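Local structure of lipase (Photobacterium sp. M37, 2ORY) at residues Asp99-Asp104 and Tyr240-Asn245; Thr171-Gly176 and Tyr310-Gly315; Ser252-Glu257 and Ile302-Gln307. The protein is a cold-adapted class 3 lipase with an alpha/beta-hydrolase fold that hydrolyses triacylglycerol ester bonds. All coordinates share one frame; numbering follows the deposited sequence.

In the fold
From the N terminus, after two helices and three strands, the chain reaches helix 97-102; segment 99-104 takes in its last residues and the turn after it. Contact 1 closes a long loop when 240-245 returns there. Before this, contact 2 has opened at 171-176, and closes only at 310-315, so the two cross. Contact 3, 252-257 with 302-307, opens after contact 1 closes and lies within the loop of contact 2. Trp100 CZ2, 3.2 Å from Ser174 OG, joins contacts 1 and 2. Contact 2 ties the sheet to helix 304-319, contact 1 the end of helix 97-102 to the loop before helix 244-247, and contact 3 the loop after helix 244-247 to the start of helix 304-319.

Contact 1. Residues Asp99-Asp104 and Tyr240-Asn245; sequences DWLFND and YAWNTN
Leu101 and Trp242 meet where a methyl group presses against the six-membered end of the indole. Leu101 CD1 lies 3.3 Å from Trp242 CH2 and at the same distance from Trp242 CZ2, short values for carbon against carbon that mark the tight part of the contact. Leu101 CG lies anti to the backbone N (chi1 178°), and the turn at chi2, 69°, points CD1 at the indole; the two side chains run alongside each other in opposite senses. Ala241 joins more loosely, its CB being 4.1 Å from Leu101 CD1; Ala241 CB itself sits 3.5 Å above the plane of the Trp242 ring, offset toward the rim. The peptide bond between Ala241 and Trp242 is cis, and Trp242 N is hydrogen-bonded to Thr210 OG1, which holds the backbone at the root of the indole.

On the partly exposed side the packing slackens. Asp104 OD1 comes no closer than 3.8 Å to Trp242 CH2, its carboxylate plane turned 74° from the ring, and its polar partner lies elsewhere, in Ser128 OG. No hydrogen bond joins the segments; they meet by van der Waals contact, to which the backbone adds Leu101 O, 3.7 Å from Trp242 CZ2. Leu101, near the end of helix 97-102, faces the loop that leads into helix 244-247, while Trp242 also touches Thr278 on helix 265-278 and Ser128 belongs to helix 127-138.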
ATOM      1  N   ASP A  99       5.383   9.311 -12.675  1.00 22.49           N
ATOM      2  CA  ASP A  99       4.148   9.232 -13.446  1.00 20.78           C
ATOM      3  C   ASP A  99       2.893   9.029 -12.601  1.00 22.74           C
ATOM      4  O   ASP A  99       1.966   9.821 -12.717  1.00 21.39           O
ATOM      5  CB  ASP A  99       4.231   8.130 -14.509  1.00 16.41           C
ATOM      6  CG  ASP A  99       5.278   8.435 -15.593  1.00 23.49           C
ATOM      7  OD1 ASP A  99       5.952   9.482 -15.492  1.00 22.41           O
ATOM      8  OD2 ASP A  99       5.432   7.633 -16.536  1.00 18.65           O
ATOM      9  N   TRP A 100       2.847   7.983 -11.768  1.00 25.84           N
ATOM     10  CA  TRP A 100       1.648   7.744 -10.965  1.00 24.64           C
ATOM     11  C   TRP A 100       1.526   8.595  -9.700  1.00 26.36           C
ATOM     12  O   TRP A 100       0.422   8.782  -9.193  1.00 25.30           O
ATOM     13  CB  TRP A 100       1.500   6.257 -10.606  1.00 23.68           C
ATOM     14  CG  TRP A 100       2.557   5.710  -9.703  1.00 26.16           C
ATOM     15  CD1 TRP A 100       3.696   5.059 -10.081  1.00 22.44           C
ATOM     16  CD2 TRP A 100       2.606   5.811  -8.263  1.00 26.47           C
ATOM     17  NE1 TRP A 100       4.454   4.754  -8.975  1.00 23.94           N
ATOM     18  CE2 TRP A 100       3.813   5.202  -7.849  1.00 26.81           C
ATOM     19  CE3 TRP A 100       1.753   6.355  -7.293  1.00 24.38           C
ATOM     20  CZ2 TRP A 100       4.191   5.124  -6.490  1.00 25.38           C
ATOM     21  CZ3 TRP A 100       2.131   6.271  -5.943  1.00 24.18           C
ATOM     22  CH2 TRP A 100       3.340   5.660  -5.562  1.00 23.92           C
ATOM     23  N   LEU A 101       2.640   9.123  -9.196  1.00 24.66           N
ATOM     24  CA  LEU A 101       2.598   9.956  -7.994  1.00 23.34           C
ATOM     25  C   LEU A 101       2.668  11.470  -8.302  1.00 23.48           C
ATOM     26  O   LEU A 101       1.731  12.207  -8.007  1.00 23.92           O
ATOM     27  CB  LEU A 101       3.735   9.556  -7.038  1.00 23.63           C
ATOM     28  CG  LEU A 101       3.823  10.401  -5.760  1.00 30.81           C
ATOM     29  CD1 LEU A 101       2.617  10.089  -4.877  1.00 28.55           C
ATOM     30  CD2 LEU A 101       5.122  10.109  -5.012  1.00 23.89           C
ATOM     31  N   PHE A 102       3.761  11.936  -8.897  1.00 18.87           N
ATOM     32  CA  PHE A 102       3.880  13.363  -9.214  1.00 27.67           C
ATOM     33  C   PHE A 102       2.769  13.918 -10.125  1.00 27.23           C
ATOM     34  O   PHE A 102       2.367  15.062  -9.979  1.00 25.26           O
ATOM     35  CB  PHE A 102       5.225  13.668  -9.883  1.00 26.10           C
ATOM     36  CG  PHE A 102       6.417  13.527  -8.982  1.00 24.49           C
ATOM     37  CD1 PHE A 102       6.301  12.980  -7.713  1.00 31.79           C
ATOM     38  CD2 PHE A 102       7.669  13.949  -9.418  1.00 29.90           C
ATOM     39  CE1 PHE A 102       7.409  12.854  -6.889  1.00 33.04           C
ATOM     40  CE2 PHE A 102       8.787  13.830  -8.607  1.00 32.80           C
ATOM     41  CZ  PHE A 102       8.655  13.278  -7.333  1.00 35.10           C
ATOM     42  N   ASN A 103       2.293  13.126 -11.078  1.00 26.23           N
ATOM     43  CA  ASN A 103       1.255  13.618 -11.981  1.00 29.97           C
ATOM     44  C   ASN A 103      -0.186  13.340 -11.533  1.00 29.97           C
ATOM     45  O   ASN A 103      -1.108  13.362 -12.347  1.00 30.78           O
ATOM     46  CB  ASN A 103       1.475  13.048 -13.384  1.00 23.94           C
ATOM     47  CG  ASN A 103       2.634  13.692 -14.090  1.00 24.72           C
ATOM     48  OD1 ASN A 103       2.470  14.668 -14.827  1.00 16.26           O
ATOM     49  ND2 ASN A 103       3.826  13.161 -13.858  1.00 18.28           N
ATOM     50  N   ASP A 104      -0.384  13.098 -10.244  1.00 30.93           N
ATOM     51  CA  ASP A 104      -1.726  12.831  -9.718  1.00 31.34           C
ATOM     52  C   ASP A 104      -2.594  14.102  -9.581  1.00 31.86           C
ATOM     53  O   ASP A 104      -2.446  14.871  -8.633  1.00 32.32           O
ATOM     54  CB  ASP A 104      -1.597  12.145  -8.363  1.00 32.06           C
ATOM     55  CG  ASP A 104      -2.910  11.609  -7.850  1.00 37.39           C
ATOM     56  OD1 ASP A 104      -2.887  10.916  -6.810  1.00 38.86           O
ATOM     57  OD2 ASP A 104      -3.959  11.873  -8.477  1.00 35.49           O
ATOM     58  N   TYR A 240       6.857  10.977   1.131  1.00 18.98           N
ATOM     59  CA  TYR A 240       7.030  12.431   1.282  1.00 22.92           C
ATOM     60  C   TYR A 240       5.933  13.296   0.669  1.00 22.27           C
ATOM     61  O   TYR A 240       5.992  14.523   0.750  1.00 21.58           O
ATOM     62  CB  TYR A 240       8.379  12.897   0.713  1.00 28.56           C
ATOM     63  CG  TYR A 240       9.582  12.595   1.588  1.00 28.90           C
ATOM     64  CD1 TYR A 240      10.076  11.293   1.702  1.00 31.59           C
ATOM     65  CD2 TYR A 240      10.248  13.616   2.274  1.00 34.55           C
ATOM     66  CE1 TYR A 240      11.198  11.010   2.466  1.00 30.09           C
ATOM     67  CE2 TYR A 240      11.391  13.340   3.056  1.00 32.75           C
ATOM     68  CZ  TYR A 240      11.854  12.033   3.141  1.00 35.77           C
ATOM     69  OH  TYR A 240      12.970  11.727   3.892  1.00 39.00           O
ATOM     70  N   ALA A 241       4.957  12.662   0.029  1.00 21.32           N
ATOM     71  CA  ALA A 241       3.826  13.371  -0.567  1.00 22.21           C
ATOM     72  C   ALA A 241       2.614  13.005   0.288  1.00 24.86           C
ATOM     73  O   ALA A 241       2.517  11.861   0.757  1.00 24.94           O
ATOM     74  CB  ALA A 241       3.610  12.906  -1.997  1.00 18.74           C
ATOM     75  N   TRP A 242       1.683  13.931   0.494  1.00 24.51           N
ATOM     76  CA  TRP A 242       1.722  15.276  -0.047  1.00 28.76           C
ATOM     77  C   TRP A 242       1.802  16.358   1.040  1.00 26.23           C
ATOM     78  O   TRP A 242       1.359  17.482   0.834  1.00 28.12           O
ATOM     79  CB  TRP A 242       0.469  15.514  -0.898  1.00 32.61           C
ATOM     80  CG  TRP A 242       0.525  14.911  -2.266  1.00 33.78           C
ATOM     81  CD1 TRP A 242       0.912  15.533  -3.424  1.00 31.39           C
ATOM     82  CD2 TRP A 242       0.163  13.577  -2.629  1.00 34.51           C
ATOM     83  NE1 TRP A 242       0.806  14.670  -4.482  1.00 35.57           N
ATOM     84  CE2 TRP A 242       0.349  13.459  -4.025  1.00 37.89           C
ATOM     85  CE3 TRP A 242      -0.306  12.470  -1.914  1.00 35.24           C
ATOM     86  CZ2 TRP A 242       0.083  12.274  -4.719  1.00 39.57           C
ATOM     87  CZ3 TRP A 242      -0.575  11.286  -2.606  1.00 42.68           C
ATOM     88  CH2 TRP A 242      -0.380  11.200  -3.992  1.00 43.42           C
ATOM     89  N   ASN A 243       2.331  16.031   2.208  1.00 27.87           N
ATOM     90  CA  ASN A 243       2.453  17.052   3.244  1.00 27.08           C
ATOM     91  C   ASN A 243       3.374  18.124   2.649  1.00 26.28           C
ATOM     92  O   ASN A 243       4.418  17.797   2.090  1.00 25.36           O
ATOM     93  CB  ASN A 243       3.040  16.426   4.509  1.00 31.21           C
ATOM     94  CG  ASN A 243       3.523  17.460   5.514  1.00 29.30           C
ATOM     95  OD1 ASN A 243       4.614  18.004   5.382  1.00 23.53           O
ATOM     96  ND2 ASN A 243       2.709  17.731   6.514  1.00 21.07           N
ATOM     97  N   THR A 244       2.990  19.397   2.746  1.00 28.24           N
ATOM     98  CA  THR A 244       3.804  20.458   2.148  1.00 31.88           C
ATOM     99  C   THR A 244       5.264  20.492   2.610  1.00 32.58           C
ATOM    100  O   THR A 244       6.169  20.586   1.786  1.00 33.76           O
ATOM    101  CB  THR A 244       3.174  21.871   2.345  1.00 30.60           C
ATOM    102  OG1 THR A 244       3.359  22.298   3.696  1.00 51.22           O
ATOM    103  CG2 THR A 244       1.677  21.851   2.030  1.00 24.45           C
ATOM    104  N   ASN A 245       5.503  20.401   3.913  1.00 36.03           N
ATOM    105  CA  ASN A 245       6.877  20.420   4.424  1.00 35.72           C
ATOM    106  C   ASN A 245       7.706  19.285   3.845  1.00 34.24           C
ATOM    107  O   ASN A 245       8.862  19.476   3.465  1.00 32.06           O
ATOM    108  CB  ASN A 245       6.871  20.320   5.946  1.00 40.05           C
ATOM    109  CG  ASN A 245       6.360  21.574   6.591  1.00 48.77           C
ATOM    110  OD1 ASN A 245       6.945  22.649   6.420  1.00 55.48           O
ATOM    111  ND2 ASN A 245       5.262  21.459   7.332  1.00 50.08           N
TER

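Contact 2. Residues Thr171-Gly176 and Tyr310-Gly315; sequences TGHSKG and YQHVVG
Ser174 and His312 meet at what is probably the active site of this lipase: Gly172, Ser174 and Gly176 form the GxSxG pattern of a nucleophile elbow, the turn between strand 166-173 and helix 175-189. The backbone of Ser174, with phi 65° and psi -131°, has the strained conformation of such an elbow. Ser174 OG, swung opposite its own backbone N, is hydrogen-bonded to His312 NE2 at 2.9 Å and lies at the edge of that imidazole, in its plane; either atom could be the donor. A second bond runs from His173 NE2 to His312 O at 2.8 Å, bent to 144° at the hydrogen, with the acceptor close to the plane of the His173 ring. His173 CE1 sits over one face of the His312 ring, 3.8 Å from His312 NE2, and the two rings meet obliquely. Tyr17 OH is hydrogen-bonded to His173 ND1 and so helps to position it.

Asp236 OD2 is hydrogen-bonded to His312 ND1, so His312 links serine and aspartate through its two ring nitrogens. This is charge-relay geometry, consistent with a Ser-His-Asp triad, and His173, the residue just before the probable nucleophile, tethers the backbone of His312 through its carbonyl.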
ATOM      1  N   THR A 171      -2.593  -5.103   4.815  1.00 22.40           N
ATOM      2  CA  THR A 171      -1.276  -4.621   4.426  1.00 20.01           C
ATOM      3  C   THR A 171      -1.191  -4.265   2.934  1.00 21.87           C
ATOM      4  O   THR A 171      -2.053  -4.640   2.130  1.00 22.12           O
ATOM      5  CB  THR A 171      -0.205  -5.674   4.778  1.00 17.05           C
ATOM      6  OG1 THR A 171       1.091  -5.099   4.662  1.00 18.07           O
ATOM      7  CG2 THR A 171      -0.293  -6.863   3.837  1.00 25.56           C
ATOM      8  N   GLY A 172      -0.144  -3.529   2.577  1.00 22.84           N
ATOM      9  CA  GLY A 172       0.039  -3.125   1.200  1.00 20.40           C
ATOM     10  C   GLY A 172       1.235  -2.207   1.092  1.00 21.92           C
ATOM     11  O   GLY A 172       1.627  -1.579   2.080  1.00 19.55           O
ATOM     12  N   HIS A 173       1.806  -2.134  -0.108  1.00 20.23           N
ATOM     13  CA  HIS A 173       2.983  -1.314  -0.414  1.00 22.02           C
ATOM     14  C   HIS A 173       2.680  -0.243  -1.467  1.00 20.15           C
ATOM     15  O   HIS A 173       1.857  -0.460  -2.349  1.00 24.59           O
ATOM     16  CB  HIS A 173       4.114  -2.240  -0.910  1.00 17.04           C
ATOM     17  CG  HIS A 173       5.327  -1.525  -1.421  1.00 23.81           C
ATOM     18  ND1 HIS A 173       5.478  -1.154  -2.744  1.00 28.19           N
ATOM     19  CD2 HIS A 173       6.455  -1.119  -0.789  1.00 19.94           C
ATOM     20  CE1 HIS A 173       6.642  -0.551  -2.901  1.00 23.95           C
ATOM     21  NE2 HIS A 173       7.255  -0.514  -1.728  1.00 29.11           N
ATOM     22  N   SER A 174       3.350   0.902  -1.376  1.00 21.26           N
ATOM     23  CA  SER A 174       3.174   1.988  -2.346  1.00 21.52           C
ATOM     24  C   SER A 174       1.740   2.534  -2.248  1.00 23.84           C
ATOM     25  O   SER A 174       1.280   2.858  -1.159  1.00 19.44           O
ATOM     26  CB  SER A 174       3.469   1.457  -3.763  1.00 17.86           C
ATOM     27  OG  SER A 174       3.584   2.498  -4.723  1.00 22.21           O
ATOM     28  N   LYS A 175       1.041   2.670  -3.372  1.00 24.57           N
ATOM     29  CA  LYS A 175      -0.345   3.117  -3.296  1.00 23.98           C
ATOM     30  C   LYS A 175      -1.087   2.164  -2.330  1.00 20.64           C
ATOM     31  O   LYS A 175      -2.021   2.564  -1.624  1.00 21.72           O
ATOM     32  CB  LYS A 175      -1.004   3.049  -4.674  1.00 29.20           C
ATOM     33  CG  LYS A 175      -0.838   4.286  -5.520  1.00 32.77           C
ATOM     34  CD  LYS A 175      -1.662   4.160  -6.799  1.00 38.06           C
ATOM     35  CE  LYS A 175      -1.754   5.489  -7.533  1.00 38.13           C
ATOM     36  NZ  LYS A 175      -2.509   5.381  -8.815  1.00 39.48           N
ATOM     37  N   GLY A 176      -0.647   0.908  -2.311  1.00 17.71           N
ATOM     38  CA  GLY A 176      -1.246  -0.097  -1.448  1.00 19.25           C
ATOM     39  C   GLY A 176      -1.048   0.201   0.026  1.00 21.63           C
ATOM     40  O   GLY A 176      -1.790  -0.297   0.885  1.00 23.61           O
ATOM     41  N   TYR A 310      14.650   2.520  -6.752  1.00 26.16           N
ATOM     42  CA  TYR A 310      15.398   1.533  -5.983  1.00 23.29           C
ATOM     43  C   TYR A 310      14.991   1.611  -4.526  1.00 23.75           C
ATOM     44  O   TYR A 310      14.679   0.598  -3.908  1.00 23.14           O
ATOM     45  CB  TYR A 310      16.904   1.793  -6.100  1.00 26.13           C
ATOM     46  CG  TYR A 310      17.752   0.842  -5.275  1.00 26.60           C
ATOM     47  CD1 TYR A 310      18.128  -0.396  -5.780  1.00 22.96           C
ATOM     48  CD2 TYR A 310      18.146   1.170  -3.974  1.00 27.57           C
ATOM     49  CE1 TYR A 310      18.874  -1.293  -5.018  1.00 26.87           C
ATOM     50  CE2 TYR A 310      18.906   0.274  -3.190  1.00 26.34           C
ATOM     51  CZ  TYR A 310      19.261  -0.956  -3.728  1.00 31.23           C
ATOM     52  OH  TYR A 310      20.007  -1.860  -2.994  1.00 33.12           O
ATOM     53  N   GLN A 311      14.988   2.830  -3.996  1.00 22.55           N
ATOM     54  CA  GLN A 311      14.646   3.045  -2.604  1.00 25.31           C
ATOM     55  C   GLN A 311      13.214   2.624  -2.287  1.00 25.69           C
ATOM     56  O   GLN A 311      12.946   2.113  -1.198  1.00 25.27           O
ATOM     57  CB  GLN A 311      14.851   4.509  -2.223  1.00 16.78           C
ATOM     58  CG  GLN A 311      16.292   5.008  -2.297  1.00 23.40           C
ATOM     59  CD  GLN A 311      17.220   4.323  -1.302  1.00 27.66           C
ATOM     60  OE1 GLN A 311      16.786   3.869  -0.241  1.00 29.49           O
ATOM     61  NE2 GLN A 311      18.510   4.262  -1.636  1.00 22.66           N
ATOM     62  N   HIS A 312      12.309   2.824  -3.244  1.00 22.97           N
ATOM     63  CA  HIS A 312      10.895   2.497  -3.058  1.00 22.90           C
ATOM     64  C   HIS A 312      10.581   1.021  -3.136  1.00 24.34           C
ATOM     65  O   HIS A 312       9.755   0.510  -2.371  1.00 21.83           O
ATOM     66  CB  HIS A 312      10.063   3.229  -4.103  1.00 22.40           C
ATOM     67  CG  HIS A 312       8.582   3.122  -3.896  1.00 27.89           C
ATOM     68  ND1 HIS A 312       7.976   3.421  -2.695  1.00 23.68           N
ATOM     69  CD2 HIS A 312       7.580   2.851  -4.765  1.00 21.95           C
ATOM     70  CE1 HIS A 312       6.665   3.345  -2.836  1.00 26.29           C
ATOM     71  NE2 HIS A 312       6.399   3.003  -4.082  1.00 29.05           N
ATOM     72  N   VAL A 313      11.244   0.332  -4.054  1.00 20.93           N
ATOM     73  CA  VAL A 313      10.969  -1.076  -4.263  1.00 25.04           C
ATOM     74  C   VAL A 313      11.996  -2.001  -3.660  1.00 27.95           C
ATOM     75  O   VAL A 313      11.637  -2.943  -2.955  1.00 27.79           O
ATOM     76  CB  VAL A 313      10.835  -1.372  -5.771  1.00 24.50           C
ATOM     77  CG1 VAL A 313      10.511  -2.842  -6.018  1.00 31.47           C
ATOM     78  CG2 VAL A 313       9.747  -0.510  -6.334  1.00 26.33           C
ATOM     79  N   VAL A 314      13.274  -1.737  -3.913  1.00 28.06           N
ATOM     80  CA  VAL A 314      14.304  -2.602  -3.363  1.00 31.28           C
ATOM     81  C   VAL A 314      14.600  -2.280  -1.900  1.00 26.76           C
ATOM     82  O   VAL A 314      14.904  -3.167  -1.105  1.00 27.21           O
ATOM     83  CB  VAL A 314      15.613  -2.497  -4.184  1.00 32.93           C
ATOM     84  CG1 VAL A 314      16.607  -3.539  -3.708  1.00 32.38           C
ATOM     85  CG2 VAL A 314      15.324  -2.713  -5.639  1.00 32.10           C
ATOM     86  N   GLY A 315      14.478  -1.005  -1.555  1.00 28.55           N
ATOM     87  CA  GLY A 315      14.763  -0.538  -0.211  1.00 28.55           C
ATOM     88  C   GLY A 315      14.185  -1.311   0.956  1.00 35.14           C
ATOM     89  O   GLY A 315      14.911  -1.682   1.891  1.00 33.82           O
TER

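Contact 3. Residues Ser252-Glu257 and Ile302-Gln307; sequences SIYISE and IEYLVQ
Gln307 NE2 is gripped by two backbone carbonyls, a hydrogen bond to Asn298 O and a weak one to Leu301 O, while Gln307 OE1 accepts a bond from Gln311 NE2. With its amide so held, Gln307 lays its aliphatic part on Tyr254. Gln307 CG stands 3.5 Å from the centroid of the Tyr254 ring and only 4° off the ring normal, a well-centred CH-pi contact. The chain is bent about its CB-CG bond (chi2 75°), which turns the amide off toward its own partners.

The opposite face of that ring is filled from within its own segment: Ile253 CG2 lies 3.4 Å above the plane of Tyr254, over its centre. The ring is thus sandwiched between a methylene of Gln307 and a methyl of Ile253. Tyr304 CD1 meets the edge of Tyr254, 3.7 Å from Tyr254 CD2, while Tyr254 CE2 lies over a face of Tyr304; with the planes 57° apart the pair is oblique. Ile253 CG2 also reaches Tyr304, at 3.8 Å from Tyr304 CE1, so one methyl bridges both tyrosines.

A type I turn from Ser252 to Ile255, closed by Ile255 N to Ser252 O at 3.2 Å, presents Ile253 and Tyr254 to the start of helix 304-319, where Gln307 N bonds to Glu303 O at 2.8 Å. Both hydroxyls have backbone partners beyond the contact, Tyr254 OH at Leu235 O and Tyr304 OH at Leu250 O. The chemistry is therefore divided: rings and aliphatic carbons join loop 252-257 to the helix, while polar ends bond to the surrounding chain and so probably restrain how each ring is placed.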
ATOM      1  N   SER A 252      16.371  17.592  -2.578  1.00 35.31           N
ATOM      2  CA  SER A 252      17.694  17.243  -2.060  1.00 33.90           C
ATOM      3  C   SER A 252      17.751  16.007  -1.183  1.00 34.63           C
ATOM      4  O   SER A 252      18.684  15.831  -0.398  1.00 33.93           O
ATOM      5  CB  SER A 252      18.255  18.428  -1.292  1.00 39.79           C
ATOM      6  OG  SER A 252      17.330  18.817  -0.293  1.00 47.91           O
ATOM      7  N   ILE A 253      16.760  15.139  -1.336  1.00 33.93           N
ATOM      8  CA  ILE A 253      16.688  13.909  -0.566  1.00 32.48           C
ATOM      9  C   ILE A 253      17.912  13.021  -0.782  1.00 31.70           C
ATOM     10  O   ILE A 253      18.312  12.300   0.125  1.00 32.22           O
ATOM     11  CB  ILE A 253      15.414  13.083  -0.936  1.00 31.59           C
ATOM     12  CG1 ILE A 253      15.352  11.816  -0.085  1.00 30.33           C
ATOM     13  CG2 ILE A 253      15.435  12.684  -2.423  1.00 27.98           C
ATOM     14  CD1 ILE A 253      15.059  12.074   1.366  1.00 35.98           C
ATOM     15  N   TYR A 254      18.504  13.070  -1.973  1.00 31.09           N
ATOM     16  CA  TYR A 254      19.666  12.230  -2.274  1.00 33.58           C
ATOM     17  C   TYR A 254      20.965  13.008  -2.382  1.00 37.04           C
ATOM     18  O   TYR A 254      21.855  12.657  -3.159  1.00 36.98           O
ATOM     19  CB  TYR A 254      19.448  11.444  -3.571  1.00 32.89           C
ATOM     20  CG  TYR A 254      18.192  10.597  -3.578  1.00 31.61           C
ATOM     21  CD1 TYR A 254      17.868   9.767  -2.499  1.00 31.43           C
ATOM     22  CD2 TYR A 254      17.320  10.638  -4.659  1.00 29.63           C
ATOM     23  CE1 TYR A 254      16.687   9.005  -2.507  1.00 32.92           C
ATOM     24  CE2 TYR A 254      16.153   9.887  -4.680  1.00 32.44           C
ATOM     25  CZ  TYR A 254      15.834   9.078  -3.609  1.00 27.05           C
ATOM     26  OH  TYR A 254      14.644   8.390  -3.648  1.00 29.23           O
ATOM     27  N   ILE A 255      21.068  14.069  -1.597  1.00 39.24           N
ATOM     28  CA  ILE A 255      22.257  14.888  -1.606  1.00 41.60           C
ATOM     29  C   ILE A 255      22.894  14.772  -0.239  1.00 47.02           C
ATOM     30  O   ILE A 255      22.410  15.356   0.732  1.00 48.46           O
ATOM     31  CB  ILE A 255      21.922  16.368  -1.885  1.00 42.78           C
ATOM     32  CG1 ILE A 255      21.339  16.519  -3.288  1.00 41.29           C
ATOM     33  CG2 ILE A 255      23.181  17.228  -1.755  1.00 48.78           C
ATOM     34  CD1 ILE A 255      20.889  17.930  -3.611  1.00 37.94           C
ATOM     35  N   SER A 256      23.965  13.993  -0.160  1.00 48.83           N
ATOM     36  CA  SER A 256      24.679  13.815   1.093  1.00 53.83           C
ATOM     37  C   SER A 256      26.127  14.257   0.920  1.00 58.31           C
ATOM     38  O   SER A 256      26.434  15.159   0.135  1.00 60.11           O
ATOM     39  CB  SER A 256      24.640  12.346   1.526  1.00 50.84           C
ATOM     40  OG  SER A 256      25.370  11.533   0.625  1.00 44.74           O
ATOM     41  N   GLU A 257      27.016  13.621   1.669  1.00 61.93           N
ATOM     42  CA  GLU A 257      28.432  13.932   1.592  1.00 64.40           C
ATOM     43  C   GLU A 257      29.108  12.701   1.007  1.00 64.17           C
ATOM     44  O   GLU A 257      30.317  12.678   0.798  1.00 65.05           O
ATOM     45  CB  GLU A 257      28.975  14.247   2.989  1.00 67.87           C
ATOM     46  CG  GLU A 257      28.235  15.396   3.675  1.00 73.53           C
ATOM     47  CD  GLU A 257      28.807  15.751   5.039  1.00 77.79           C
ATOM     48  OE1 GLU A 257      28.863  14.862   5.921  1.00 79.41           O
ATOM     49  OE2 GLU A 257      29.193  16.926   5.231  1.00 77.45           O
ATOM     50  N   ILE A 302      22.999   6.944 -10.255  1.00 30.60           N
ATOM     51  CA  ILE A 302      23.130   8.397 -10.240  1.00 34.52           C
ATOM     52  C   ILE A 302      21.973   9.203 -10.790  1.00 30.90           C
ATOM     53  O   ILE A 302      22.033  10.431 -10.780  1.00 29.36           O
ATOM     54  CB  ILE A 302      24.397   8.858 -10.984  1.00 39.19           C
ATOM     55  CG1 ILE A 302      24.231   8.572 -12.481  1.00 45.32           C
ATOM     56  CG2 ILE A 302      25.622   8.140 -10.427  1.00 38.99           C
ATOM     57  CD1 ILE A 302      25.339   9.097 -13.355  1.00 45.37           C
ATOM     58  N   GLU A 303      20.940   8.535 -11.294  1.00 29.18           N
ATOM     59  CA  GLU A 303      19.778   9.266 -11.797  1.00 28.14           C
ATOM     60  C   GLU A 303      18.686   9.254 -10.738  1.00 25.38           C
ATOM     61  O   GLU A 303      18.305   8.196 -10.239  1.00 22.04           O
ATOM     62  CB  GLU A 303      19.240   8.644 -13.089  1.00 28.10           C
ATOM     63  CG  GLU A 303      20.245   8.643 -14.214  1.00 40.00           C
ATOM     64  CD  GLU A 303      19.722   7.948 -15.439  1.00 47.97           C
ATOM     65  OE1 GLU A 303      18.843   8.536 -16.112  1.00 52.45           O
ATOM     66  OE2 GLU A 303      20.187   6.814 -15.727  1.00 49.44           O
ATOM     67  N   TYR A 304      18.202  10.443 -10.398  1.00 21.24           N
ATOM     68  CA  TYR A 304      17.135  10.625  -9.409  1.00 20.06           C
ATOM     69  C   TYR A 304      16.009   9.572  -9.525  1.00 21.91           C
ATOM     70  O   TYR A 304      15.737   8.830  -8.579  1.00 25.18           O
ATOM     71  CB  TYR A 304      16.556  12.041  -9.572  1.00 17.50           C
ATOM     72  CG  TYR A 304      15.663  12.504  -8.440  1.00 21.45           C
ATOM     73  CD1 TYR A 304      16.202  12.990  -7.242  1.00 27.81           C
ATOM     74  CD2 TYR A 304      14.281  12.439  -8.557  1.00 19.42           C
ATOM     75  CE1 TYR A 304      15.364  13.405  -6.179  1.00 27.54           C
ATOM     76  CE2 TYR A 304      13.444  12.835  -7.512  1.00 30.74           C
ATOM     77  CZ  TYR A 304      13.986  13.318  -6.329  1.00 29.80           C
ATOM     78  OH  TYR A 304      13.135  13.693  -5.317  1.00 31.82           O
ATOM     79  N   LEU A 305      15.363   9.488 -10.683  1.00 22.50           N
ATOM     80  CA  LEU A 305      14.270   8.526 -10.858  1.00 21.48           C
ATOM     81  C   LEU A 305      14.680   7.070 -10.630  1.00 25.76           C
ATOM     82  O   LEU A 305      13.883   6.268 -10.141  1.00 22.60           O
ATOM     83  CB  LEU A 305      13.660   8.678 -12.250  1.00 18.24           C
ATOM     84  CG  LEU A 305      12.970  10.023 -12.484  1.00 23.27           C
ATOM     85  CD1 LEU A 305      12.426  10.094 -13.871  1.00 30.00           C
ATOM     86  CD2 LEU A 305      11.853  10.204 -11.500  1.00 28.98           C
ATOM     87  N   VAL A 306      15.915   6.724 -10.996  1.00 21.51           N
ATOM     88  CA  VAL A 306      16.394   5.366 -10.817  1.00 21.44           C
ATOM     89  C   VAL A 306      16.638   5.122  -9.321  1.00 25.93           C
ATOM     90  O   VAL A 306      16.224   4.099  -8.764  1.00 24.63           O
ATOM     91  CB  VAL A 306      17.702   5.129 -11.657  1.00 27.82           C
ATOM     92  CG1 VAL A 306      18.172   3.686 -11.514  1.00 18.99           C
ATOM     93  CG2 VAL A 306      17.443   5.440 -13.143  1.00 17.42           C
ATOM     94  N   GLN A 307      17.296   6.078  -8.669  1.00 25.09           N
ATOM     95  CA  GLN A 307      17.576   5.999  -7.233  1.00 25.92           C
ATOM     96  C   GLN A 307      16.248   5.918  -6.457  1.00 26.15           C
ATOM     97  O   GLN A 307      16.129   5.207  -5.460  1.00 27.69           O
ATOM     98  CB  GLN A 307      18.335   7.260  -6.798  1.00 23.22           C
ATOM     99  CG  GLN A 307      18.684   7.315  -5.324  1.00 26.87           C
ATOM    100  CD  GLN A 307      19.828   6.390  -4.967  1.00 29.96           C
ATOM    101  OE1 GLN A 307      19.741   5.608  -4.024  1.00 27.39           O
ATOM    102  NE2 GLN A 307      20.916   6.479  -5.729  1.00 32.59           N
TER